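SusD-like carbohydrate binding protein (Bacteroides vulgatus, PDB 3LEW) probably binds carbohydrate at the outer membrane as a SusD-family protein, helping to capture glycans as nutrients for the cell. Local coordinates at residues A[38-48]-A[81-89]; A[130-141]-A[208-217]. All coordinates share one frame; numbering follows the deposited sequence. Where two conformers were deposited one is given.

Contact 1. Residues A[38-48]-A[81-89]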
loop_
_atom_site.group_PDB
_atom_site.type_symbol
_atom_site.label_atom_id
_atom_site.label_comp_id
_atom_site.label_asym_id
_atom_site.label_seq_id
_atom_site.Cartn_x
_atom_site.Cartn_y
_atom_site.Cartn_z
ATOM N N ASN A 38 -7.328 -9.646 -12.292
ATOM C CA ASN A 38 -6.563 -10.566 -13.173
ATOM C C ASN A 38 -6.589 -11.984 -12.550
ATOM O O ASN A 38 -5.669 -12.403 -11.824
ATOM C CB ASN A 38 -5.141 -10.050 -13.459
ATOM C CG ASN A 38 -4.402 -10.930 -14.434
ATOM O OD1 ASN A 38 -5.034 -11.693 -15.198
ATOM N ND2 ASN A 38 -3.073 -10.865 -14.422
ATOM N N SER A 39 -7.692 -12.688 -12.810
ATOM C CA SER A 39 -8.111 -13.852 -12.008
ATOM C C SER A 39 -8.550 -13.377 -10.650
ATOM O O SER A 39 -8.215 -12.283 -10.204
ATOM C CB SER A 39 -7.033 -14.946 -11.885
ATOM O OG SER A 39 -6.110 -14.772 -10.804
ATOM N N TYR A 40 -9.266 -14.236 -9.943
ATOM C CA TYR A 40 -9.639 -13.953 -8.580
ATOM C C TYR A 40 -8.476 -13.713 -7.615
ATOM O O TYR A 40 -8.682 -13.099 -6.566
ATOM C CB TYR A 40 -10.524 -15.053 -8.020
ATOM C CG TYR A 40 -11.964 -15.017 -8.516
ATOM C CD1 TYR A 40 -12.808 -13.996 -8.147
ATOM C CD2 TYR A 40 -12.476 -16.019 -9.343
ATOM C CE1 TYR A 40 -14.113 -13.934 -8.590
ATOM C CE2 TYR A 40 -13.809 -15.973 -9.781
ATOM C CZ TYR A 40 -14.612 -14.923 -9.395
ATOM O OH TYR A 40 -15.935 -14.811 -9.777
ATOM N N ALA A 41 -7.265 -14.167 -7.966
ATOM C CA ALA A 41 -6.071 -13.936 -7.134
ATOM C C ALA A 41 -5.664 -12.471 -7.065
ATOM O O ALA A 41 -4.914 -12.092 -6.189
ATOM C CB ALA A 41 -4.852 -14.803 -7.662
ATOM N N ASN A 42 -6.110 -11.657 -8.037
ATOM C CA ASN A 42 -5.694 -10.255 -8.131
ATOM C C ASN A 42 -6.854 -9.279 -8.293
ATOM O O ASN A 42 -7.178 -8.868 -9.425
ATOM C CB ASN A 42 -4.743 -10.096 -9.327
ATOM C CG ASN A 42 -3.460 -10.911 -9.124
ATOM O OD1 ASN A 42 -2.667 -10.557 -8.259
ATOM N ND2 ASN A 42 -3.273 -11.986 -9.902
ATOM N N PRO A 43 -7.449 -8.867 -7.185
ATOM C CA PRO A 43 -8.646 -7.976 -7.299
ATOM C C PRO A 43 -8.287 -6.513 -7.375
ATOM O O PRO A 43 -8.244 -5.825 -6.369
ATOM C CB PRO A 43 -9.470 -8.345 -6.027
ATOM C CG PRO A 43 -8.805 -9.604 -5.485
ATOM C CD PRO A 43 -7.374 -9.515 -5.868
ATOM N N GLY A 44 -7.940 -6.020 -8.568
ATOM C CA GLY A 44 -7.567 -4.617 -8.722
ATOM C C GLY A 44 -6.292 -4.171 -8.043
ATOM O O GLY A 44 -5.428 -5.014 -7.678
ATOM N N TYR A 45 -6.132 -2.855 -7.884
ATOM C CA TYR A 45 -4.918 -2.290 -7.297
ATOM C C TYR A 45 -4.560 -2.833 -5.910
ATOM O O TYR A 45 -3.362 -2.918 -5.531
ATOM C CB TYR A 45 -5.010 -0.771 -7.231
ATOM C CG TYR A 45 -3.814 -0.093 -6.606
ATOM C CD1 TYR A 45 -2.668 0.121 -7.343
ATOM C CD2 TYR A 45 -3.853 0.386 -5.310
ATOM C CE1 TYR A 45 -1.579 0.769 -6.783
ATOM C CE2 TYR A 45 -2.785 1.010 -4.760
ATOM C CZ TYR A 45 -1.654 1.206 -5.488
ATOM O OH TYR A 45 -0.553 1.857 -4.976
ATOM N N GLY A 46 -5.584 -3.144 -5.115
ATOM C CA GLY A 46 -5.341 -3.784 -3.838
ATOM C C GLY A 46 -4.545 -5.068 -3.869
ATOM O O GLY A 46 -3.896 -5.411 -2.877
ATOM N N ALA A 47 -4.602 -5.824 -4.964
ATOM C CA ALA A 47 -3.706 -6.945 -5.141
ATOM C C ALA A 47 -2.231 -6.597 -4.957
ATOM O O ALA A 47 -1.468 -7.407 -4.388
ATOM C CB ALA A 47 -3.947 -7.678 -6.509
HETATM N N MSE A 48 -1.786 -5.449 -5.467
HETATM C CA MSE A 48 -0.404 -5.053 -5.226
HETATM C C MSE A 48 -0.144 -4.722 -3.740
HETATM O O MSE A 48 0.893 -5.103 -3.196
HETATM C CB MSE A 48 -0.018 -3.891 -6.135
HETATM C CG MSE A 48 0.212 -4.351 -7.609
HETATM SE SE MSE A 48 -1.387 -4.177 -8.657
HETATM C CE MSE A 48 -1.409 -2.446 -8.877
ATOM N N GLY A 81 0.737 -13.101 -12.377
ATOM C CA GLY A 81 -0.426 -12.268 -12.697
ATOM C C GLY A 81 -0.474 -10.919 -11.963
ATOM O O GLY A 81 -1.032 -9.951 -12.502
ATOM N N THR A 82 0.057 -10.864 -10.734
ATOM C CA THR A 82 0.103 -9.637 -9.933
ATOM C C THR A 82 1.027 -8.622 -10.625
ATOM O O THR A 82 0.648 -7.453 -10.843
ATOM C CB THR A 82 0.527 -9.856 -8.494
ATOM O OG1 THR A 82 -0.141 -11.011 -7.962
ATOM C CG2 THR A 82 0.180 -8.635 -7.650
ATOM N N ASN A 83 2.185 -9.119 -11.056
ATOM C CA ASN A 83 3.127 -8.290 -11.793
ATOM C C ASN A 83 2.543 -7.773 -13.080
ATOM O O ASN A 83 2.699 -6.595 -13.410
ATOM C CB ASN A 83 4.418 -9.058 -11.996
ATOM C CG ASN A 83 5.562 -8.178 -12.425
ATOM O OD1 ASN A 83 6.123 -7.392 -11.627
ATOM N ND2 ASN A 83 5.893 -8.258 -13.702
ATOM N N THR A 84 1.873 -8.626 -13.834
ATOM C CA THR A 84 1.196 -8.216 -15.039
ATOM C C THR A 84 0.120 -7.170 -14.798
ATOM O O THR A 84 0.075 -6.148 -15.492
ATOM C CB THR A 84 0.614 -9.472 -15.779
ATOM O OG1 THR A 84 1.719 -10.281 -16.207
ATOM C CG2 THR A 84 -0.256 -9.123 -16.988
ATOM N N LEU A 85 -0.746 -7.400 -13.811
ATOM C CA LEU A 85 -1.808 -6.463 -13.557
ATOM C C LEU A 85 -1.280 -5.089 -13.150
ATOM O O LEU A 85 -1.849 -4.059 -13.541
ATOM C CB LEU A 85 -2.697 -6.983 -12.426
ATOM C CG LEU A 85 -3.920 -6.118 -12.131
ATOM C CD1 LEU A 85 -4.868 -5.962 -13.377
ATOM C CD2 LEU A 85 -4.696 -6.683 -10.922
ATOM N N SER A 86 -0.169 -5.071 -12.423
ATOM C CA SER A 86 0.429 -3.813 -11.991
ATOM C C SER A 86 0.721 -2.909 -13.184
ATOM O O SER A 86 0.336 -1.715 -13.239
ATOM C CB SER A 86 1.696 -4.090 -11.185
ATOM O OG SER A 86 2.341 -2.892 -10.799
ATOM N N TRP A 87 1.402 -3.503 -14.152
ATOM C CA TRP A 87 1.803 -2.765 -15.362
ATOM C C TRP A 87 0.584 -2.260 -16.148
ATOM O O TRP A 87 0.530 -1.104 -16.600
ATOM C CB TRP A 87 2.643 -3.672 -16.256
ATOM C CG TRP A 87 3.456 -2.910 -17.301
ATOM C CD1 TRP A 87 3.200 -2.848 -18.615
ATOM C CD2 TRP A 87 4.642 -2.138 -17.082
ATOM N NE1 TRP A 87 4.150 -2.074 -19.273
ATOM C CE2 TRP A 87 5.047 -1.617 -18.345
ATOM C CE3 TRP A 87 5.390 -1.810 -15.953
ATOM C CZ2 TRP A 87 6.194 -0.823 -18.495
ATOM C CZ3 TRP A 87 6.539 -1.026 -16.099
ATOM C CH2 TRP A 87 6.902 -0.504 -17.371
ATOM N N LEU A 88 -0.388 -3.148 -16.349
ATOM C CA LEU A 88 -1.574 -2.813 -17.122
ATOM C C LEU A 88 -2.398 -1.715 -16.454
ATOM O O LEU A 88 -2.828 -0.775 -17.116
ATOM C CB LEU A 88 -2.408 -4.078 -17.355
ATOM C CG LEU A 88 -3.864 -4.010 -17.831
ATOM C CD1 LEU A 88 -4.381 -5.421 -18.002
ATOM C CD2 LEU A 88 -4.744 -3.317 -16.842
ATOM N N LEU A 89 -2.634 -1.847 -15.154
ATOM C CA LEU A 89 -3.448 -0.868 -14.448
ATOM C C LEU A 89 -2.738 0.482 -14.450
ATOM O O LEU A 89 -3.386 1.503 -14.747
ATOM C CB LEU A 89 -3.779 -1.264 -13.015
ATOM C CG LEU A 89 -4.659 -2.497 -12.804
ATOM C CD1 LEU A 89 -4.841 -2.750 -11.293
ATOM C CD2 LEU A 89 -6.018 -2.409 -13.599
HETATM O O HOH W 1 -1.301 -13.918 -8.614
#
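Residues 38-48, a loop that runs into helix 46-54, pack against the N-terminal turns of helix 81-103, with Asn-38 nearest Leu-85 and Asn-42 nearest Thr-82 in CA positions; a type I turn, Ser-39 to Asn-42, brings both asparagines to the helix. Asn-38 ND2 donates to Gly-81 O at 2.9 Å, on the opposite face of that carbonyl from the helical donor Leu-85 N. Glycine suits position 81, since a CB there would crowd both asparagine amides. Asn-42 OD1 accepts from Thr-82 OG1 at 2.6 Å, while ND2 turns back on its own loop and donates to Asn-38 O, which lies in the plane of the amide, at 3.1 Å (N-H...O 167°), and to a water that also donates to Thr-82 OG1. CG anti to the carbonyl carbon (chi1 -63°) sets the amide beside the backbone N, facing both partners. The Asn-42 and Thr-82 side chains cross at about a right angle; OG1 is also hydrogen-bonded to His-70 NE2. A leucine in place of Asn-42 would probably leave Thr-82 OG1 without this acceptor and the turn without its ND2 clasp. Branched leucine methyls suit the loop backbone: Leu-85 CD2 lies 3.6 Å from Asn-42 O, and Leu-89 CD1 rests on Gly-44 and Tyr-45 N. The bent selenomethionine Met-48 lays SE 3.8 Å from Ser-86 CA. The type I turn, with the ST turn of Ser-39 (OG accepting from Ala-41 N), thus docks on the start of helix 81-103 and links helices 19-35 and 46-54.

Contact 2. Residues A[130-141]-A[208-217]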
loop_
_atom_site.group_PDB
_atom_site.type_symbol
_atom_site.label_atom_id
_atom_site.label_comp_id
_atom_site.label_asym_id
_atom_site.label_seq_id
_atom_site.Cartn_x
_atom_site.Cartn_y
_atom_site.Cartn_z
ATOM N N LEU A 130 4.111 7.340 -8.658
ATOM C CA LEU A 130 4.648 6.980 -7.340
ATOM C C LEU A 130 4.686 5.455 -7.168
ATOM O O LEU A 130 5.646 4.882 -6.649
ATOM C CB LEU A 130 3.850 7.607 -6.208
ATOM C CG LEU A 130 4.212 7.229 -4.774
ATOM C CD1 LEU A 130 5.675 7.613 -4.511
ATOM C CD2 LEU A 130 3.290 7.921 -3.759
ATOM N N HIS A 131 3.633 4.777 -7.614
ATOM C CA HIS A 131 3.627 3.314 -7.629
ATOM C C HIS A 131 4.811 2.723 -8.409
ATOM O O HIS A 131 5.554 1.847 -7.914
ATOM C CB HIS A 131 2.338 2.798 -8.229
ATOM C CG HIS A 131 2.312 1.304 -8.379
ATOM N ND1 HIS A 131 2.301 0.443 -7.295
ATOM C CD2 HIS A 131 2.281 0.522 -9.485
ATOM C CE1 HIS A 131 2.305 -0.811 -7.732
ATOM N NE2 HIS A 131 2.272 -0.792 -9.058
ATOM N N LEU A 132 5.015 3.240 -9.619
ATOM C CA LEU A 132 6.101 2.766 -10.465
ATOM C C LEU A 132 7.444 3.041 -9.805
ATOM O O LEU A 132 8.284 2.110 -9.677
ATOM C CB LEU A 132 6.002 3.379 -11.869
ATOM C CG LEU A 132 4.818 2.882 -12.712
ATOM C CD1 LEU A 132 4.530 3.822 -13.947
ATOM C CD2 LEU A 132 5.008 1.437 -13.184
ATOM N N ALA A 133 7.657 4.274 -9.325
ATOM C CA ALA A 133 8.929 4.660 -8.738
ATOM C C ALA A 133 9.291 3.840 -7.498
ATOM O O ALA A 133 10.438 3.489 -7.295
ATOM C CB ALA A 133 8.913 6.146 -8.363
ATOM N N SER A 134 8.291 3.565 -6.669
ATOM C CA SER A 134 8.521 2.919 -5.364
ATOM C C SER A 134 8.643 1.410 -5.407
ATOM O O SER A 134 9.112 0.831 -4.417
ATOM C CB SER A 134 7.432 3.335 -4.358
ATOM O OG SER A 134 6.122 2.948 -4.758
ATOM N N CYS A 135 8.215 0.746 -6.490
ATOM C CA CYS A 135 8.162 -0.713 -6.625
ATOM C C CYS A 135 9.087 -1.318 -7.704
ATOM O O CYS A 135 9.391 -2.481 -7.659
ATOM C CB CYS A 135 6.740 -1.125 -7.011
ATOM S SG CYS A 135 5.526 -0.909 -5.700
ATOM N N TYR A 136 9.442 -0.535 -8.726
ATOM C CA TYR A 136 10.168 -1.049 -9.908
ATOM C C TYR A 136 11.679 -0.762 -9.936
ATOM O O TYR A 136 12.380 -1.098 -10.926
ATOM C CB TYR A 136 9.518 -0.509 -11.201
ATOM C CG TYR A 136 8.196 -1.149 -11.544
ATOM C CD1 TYR A 136 7.030 -0.893 -10.790
ATOM C CD2 TYR A 136 8.114 -2.087 -12.551
ATOM C CE1 TYR A 136 5.786 -1.503 -11.078
ATOM C CE2 TYR A 136 6.898 -2.708 -12.840
ATOM C CZ TYR A 136 5.742 -2.418 -12.082
ATOM O OH TYR A 136 4.601 -3.027 -12.421
ATOM N N SER A 137 12.180 -0.148 -8.872
ATOM C CA SER A 137 13.594 0.152 -8.740
ATOM C C SER A 137 13.953 0.080 -7.251
ATOM O O SER A 137 13.102 0.267 -6.369
ATOM C CB SER A 137 13.895 1.566 -9.201
ATOM O OG SER A 137 13.448 1.883 -10.523
ATOM N N PHE A 138 15.221 -0.158 -6.982
ATOM C CA PHE A 138 15.746 0.013 -5.627
ATOM C C PHE A 138 15.722 1.501 -5.235
ATOM O O PHE A 138 15.409 2.398 -6.065
ATOM C CB PHE A 138 17.170 -0.571 -5.486
ATOM C CG PHE A 138 17.235 -2.045 -5.756
ATOM C CD1 PHE A 138 16.481 -2.930 -4.988
ATOM C CD2 PHE A 138 18.025 -2.546 -6.777
ATOM C CE1 PHE A 138 16.542 -4.291 -5.204
ATOM C CE2 PHE A 138 18.082 -3.911 -7.027
ATOM C CZ PHE A 138 17.354 -4.786 -6.215
ATOM N N ALA A 139 15.960 1.745 -3.954
ATOM C CA ALA A 139 15.862 3.103 -3.363
ATOM C C ALA A 139 16.581 4.147 -4.216
ATOM O O ALA A 139 17.630 3.879 -4.836
ATOM C CB ALA A 139 16.419 3.109 -1.955
ATOM N N ILE A 140 16.031 5.356 -4.198
ATOM C CA ILE A 140 16.601 6.466 -4.951
ATOM C C ILE A 140 18.050 6.778 -4.530
ATOM O O ILE A 140 18.834 7.278 -5.340
ATOM C CB ILE A 140 15.638 7.685 -4.837
ATOM C CG1 ILE A 140 15.966 8.720 -5.883
ATOM C CG2 ILE A 140 15.682 8.298 -3.440
ATOM C CD1 ILE A 140 14.977 9.913 -5.932
ATOM N N ASP A 141 18.426 6.488 -3.281
ATOM C CA ASP A 141 19.794 6.719 -2.834
ATOM C C ASP A 141 20.694 5.494 -2.986
ATOM O O ASP A 141 21.883 5.590 -2.763
ATOM C CB ASP A 141 19.871 7.278 -1.398
ATOM C CG ASP A 141 19.337 6.325 -0.347
ATOM O OD1 ASP A 141 18.376 5.589 -0.624
ATOM O OD2 ASP A 141 19.882 6.355 0.787
ATOM N N ILE A 208 -0.802 12.458 -0.507
ATOM C CA ILE A 208 -0.002 11.687 -1.493
ATOM C C ILE A 208 1.364 12.372 -1.728
ATOM O O ILE A 208 2.421 11.699 -1.879
ATOM C CB ILE A 208 -0.710 11.506 -2.864
ATOM C CG1 ILE A 208 -2.095 10.888 -2.697
ATOM C CG2 ILE A 208 0.210 10.648 -3.807
ATOM C CD1 ILE A 208 -3.060 11.156 -3.937
ATOM N N LEU A 209 1.360 13.712 -1.735
ATOM C CA LEU A 209 2.619 14.482 -1.822
ATOM C C LEU A 209 3.566 14.172 -0.688
ATOM O O LEU A 209 4.793 14.047 -0.910
ATOM C CB LEU A 209 2.371 15.999 -1.782
ATOM C CG LEU A 209 2.412 16.760 -3.066
ATOM C CD1 LEU A 209 2.044 18.205 -2.776
ATOM C CD2 LEU A 209 3.778 16.623 -3.743
ATOM N N SER A 210 3.014 14.084 0.527
ATOM C CA SER A 210 3.798 13.766 1.733
ATOM C C SER A 210 4.486 12.427 1.572
ATOM O O SER A 210 5.686 12.270 1.866
ATOM C CB SER A 210 2.858 13.699 2.969
ATOM O OG SER A 210 2.383 15.007 3.235
ATOM N N ARG A 211 3.712 11.426 1.129
ATOM C CA ARG A 211 4.236 10.097 0.884
ATOM C C ARG A 211 5.326 10.122 -0.210
ATOM O O ARG A 211 6.427 9.608 -0.047
ATOM C CB ARG A 211 3.086 9.167 0.455
ATOM C CG ARG A 211 3.522 7.726 0.309
ATOM C CD ARG A 211 2.402 6.859 -0.268
ATOM N NE ARG A 211 1.283 6.685 0.666
ATOM C CZ ARG A 211 0.169 5.979 0.376
ATOM N NH1 ARG A 211 -0.012 5.436 -0.824
ATOM N NH2 ARG A 211 -0.805 5.845 1.279
ATOM N N ALA A 212 4.993 10.721 -1.338
ATOM C CA ALA A 212 5.923 10.761 -2.474
ATOM C C ALA A 212 7.241 11.451 -2.145
ATOM O O ALA A 212 8.330 10.964 -2.508
ATOM C CB ALA A 212 5.238 11.437 -3.719
ATOM N N CYS A 213 7.154 12.572 -1.426
ATOM C CA CYS A 213 8.315 13.283 -1.032
ATOM C C CYS A 213 9.135 12.529 -0.028
ATOM O O CYS A 213 10.343 12.546 -0.134
ATOM C CB CYS A 213 7.961 14.660 -0.499
ATOM S SG CYS A 213 7.352 15.801 -1.797
ATOM N N LEU A 214 8.498 11.832 0.899
ATOM C CA LEU A 214 9.242 10.951 1.798
ATOM C C LEU A 214 10.021 9.870 1.035
ATOM O O LEU A 214 11.218 9.641 1.296
ATOM C CB LEU A 214 8.311 10.306 2.836
ATOM C CG LEU A 214 9.050 9.490 3.912
ATOM C CD1 LEU A 214 9.595 10.469 4.978
ATOM C CD2 LEU A 214 8.102 8.442 4.579
ATOM N N TYR A 215 9.335 9.158 0.130
ATOM C CA TYR A 215 9.958 8.075 -0.592
ATOM C C TYR A 215 11.097 8.536 -1.494
ATOM O O TYR A 215 12.088 7.825 -1.641
ATOM C CB TYR A 215 8.913 7.334 -1.422
ATOM C CG TYR A 215 7.839 6.589 -0.652
ATOM C CD1 TYR A 215 7.746 6.612 0.739
ATOM C CD2 TYR A 215 6.890 5.847 -1.343
ATOM C CE1 TYR A 215 6.757 5.914 1.398
ATOM C CE2 TYR A 215 5.920 5.148 -0.666
ATOM C CZ TYR A 215 5.848 5.178 0.686
ATOM O OH TYR A 215 4.819 4.512 1.336
ATOM N N ALA A 216 10.967 9.747 -2.031
ATOM C CA ALA A 216 11.991 10.402 -2.840
ATOM C C ALA A 216 13.139 11.049 -2.042
ATOM O O ALA A 216 14.059 11.624 -2.640
ATOM C CB ALA A 216 11.322 11.474 -3.770
ATOM N N ARG A 217 13.069 10.985 -0.707
ATOM C CA ARG A 217 14.070 11.568 0.197
ATOM C C ARG A 217 14.146 13.095 0.151
ATOM O O ARG A 217 15.216 13.692 0.387
ATOM C CB ARG A 217 15.456 10.889 -0.021
ATOM C CG ARG A 217 15.328 9.390 -0.026
ATOM C CD ARG A 217 16.700 8.644 -0.097
ATOM N NE ARG A 217 17.470 8.746 1.146
ATOM C CZ ARG A 217 17.297 7.978 2.214
ATOM N NH1 ARG A 217 16.380 7.043 2.225
ATOM N NH2 ARG A 217 18.053 8.161 3.303
HETATM O O HOH W 2 13.546 5.719 -2.527
#
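Leu-130 pushes its two methyl groups into a hole on helix 202-215 formed by Ile-208, Arg-211, Ala-212 and Tyr-215, a knob-into-hole fit. CD1 comes within 3.8 Å of Ala-212 CA, where the small alanine lets the branch approach the backbone, and meets Tyr-215 CD2 obliquely; CD2 rests 3.8 Å from Arg-211 CD. Because CG stands anti to the backbone N (chi1 175°), the fork is carried outward across the gap between two helices whose short segments run 10.9 Å apart at 27°. Arg-211 contributes only its aliphatic stem here: its CG also lies over one face of the Tyr-215 ring, and its guanidinium is taken up by Glu-348 and Leu-343 O. One turn on, Ser-134 offers CB to Tyr-215 CD2 and turns its hydroxyl back on its own helix, where OG donates to Leu-130 O at 2.7 Å, so a small polar residue fits the interface with its hydroxyl satisfied.

Where helix 202-215 ends, Arg-217 closes a Schellman motif with positive phi, and the loop after helix 111-135 comes back to meet it. Ile-140 CG2 packs 3.5 Å from Arg-217 CD, the two chains sliding past each other in opposite directions, and a water links Ile-140 N to Tyr-215 O. Asp-141 lays its carboxylate flat over the guanidinium, planes 5° apart; OD2 sits above the group's centre, 3.4 Å from Arg-217 NE, so the salt bridge is one of charge with no N-H directed at the oxygen. Helix 170-187 touches Leu-130, Ser-134, Ile-140 and Tyr-215, while helix 408-414 packs on Cys-135, Leu-214 and Tyr-215; Arg-211 reaches strand 341-345 through Leu-343.

How the contacts relate
Contact 1 closes before contact 2 opens along the chain, and their centres lie about 20 Å apart, both essentially within the family region of starch-binding proteins associating with the outer membrane. Helices 81-103 and 111-135, which follow one another in sequence, join them: Ser-86 of contact 1 meets His-131 and Tyr-136 of contact 2, its OG lying 2.7 Å from His-131 NE2 and 2.8 Å from Tyr-136 OH, both probable hydrogen bonds. Trp-87 also packs on Tyr-136, and Tyr-45 on His-131. The loop at 38-48 is thus linked, through two successive helices, to the pairing of 111-135 with 202-215, so the two contacts belong to one packed, largely helical part of this probable sugar-binding protein.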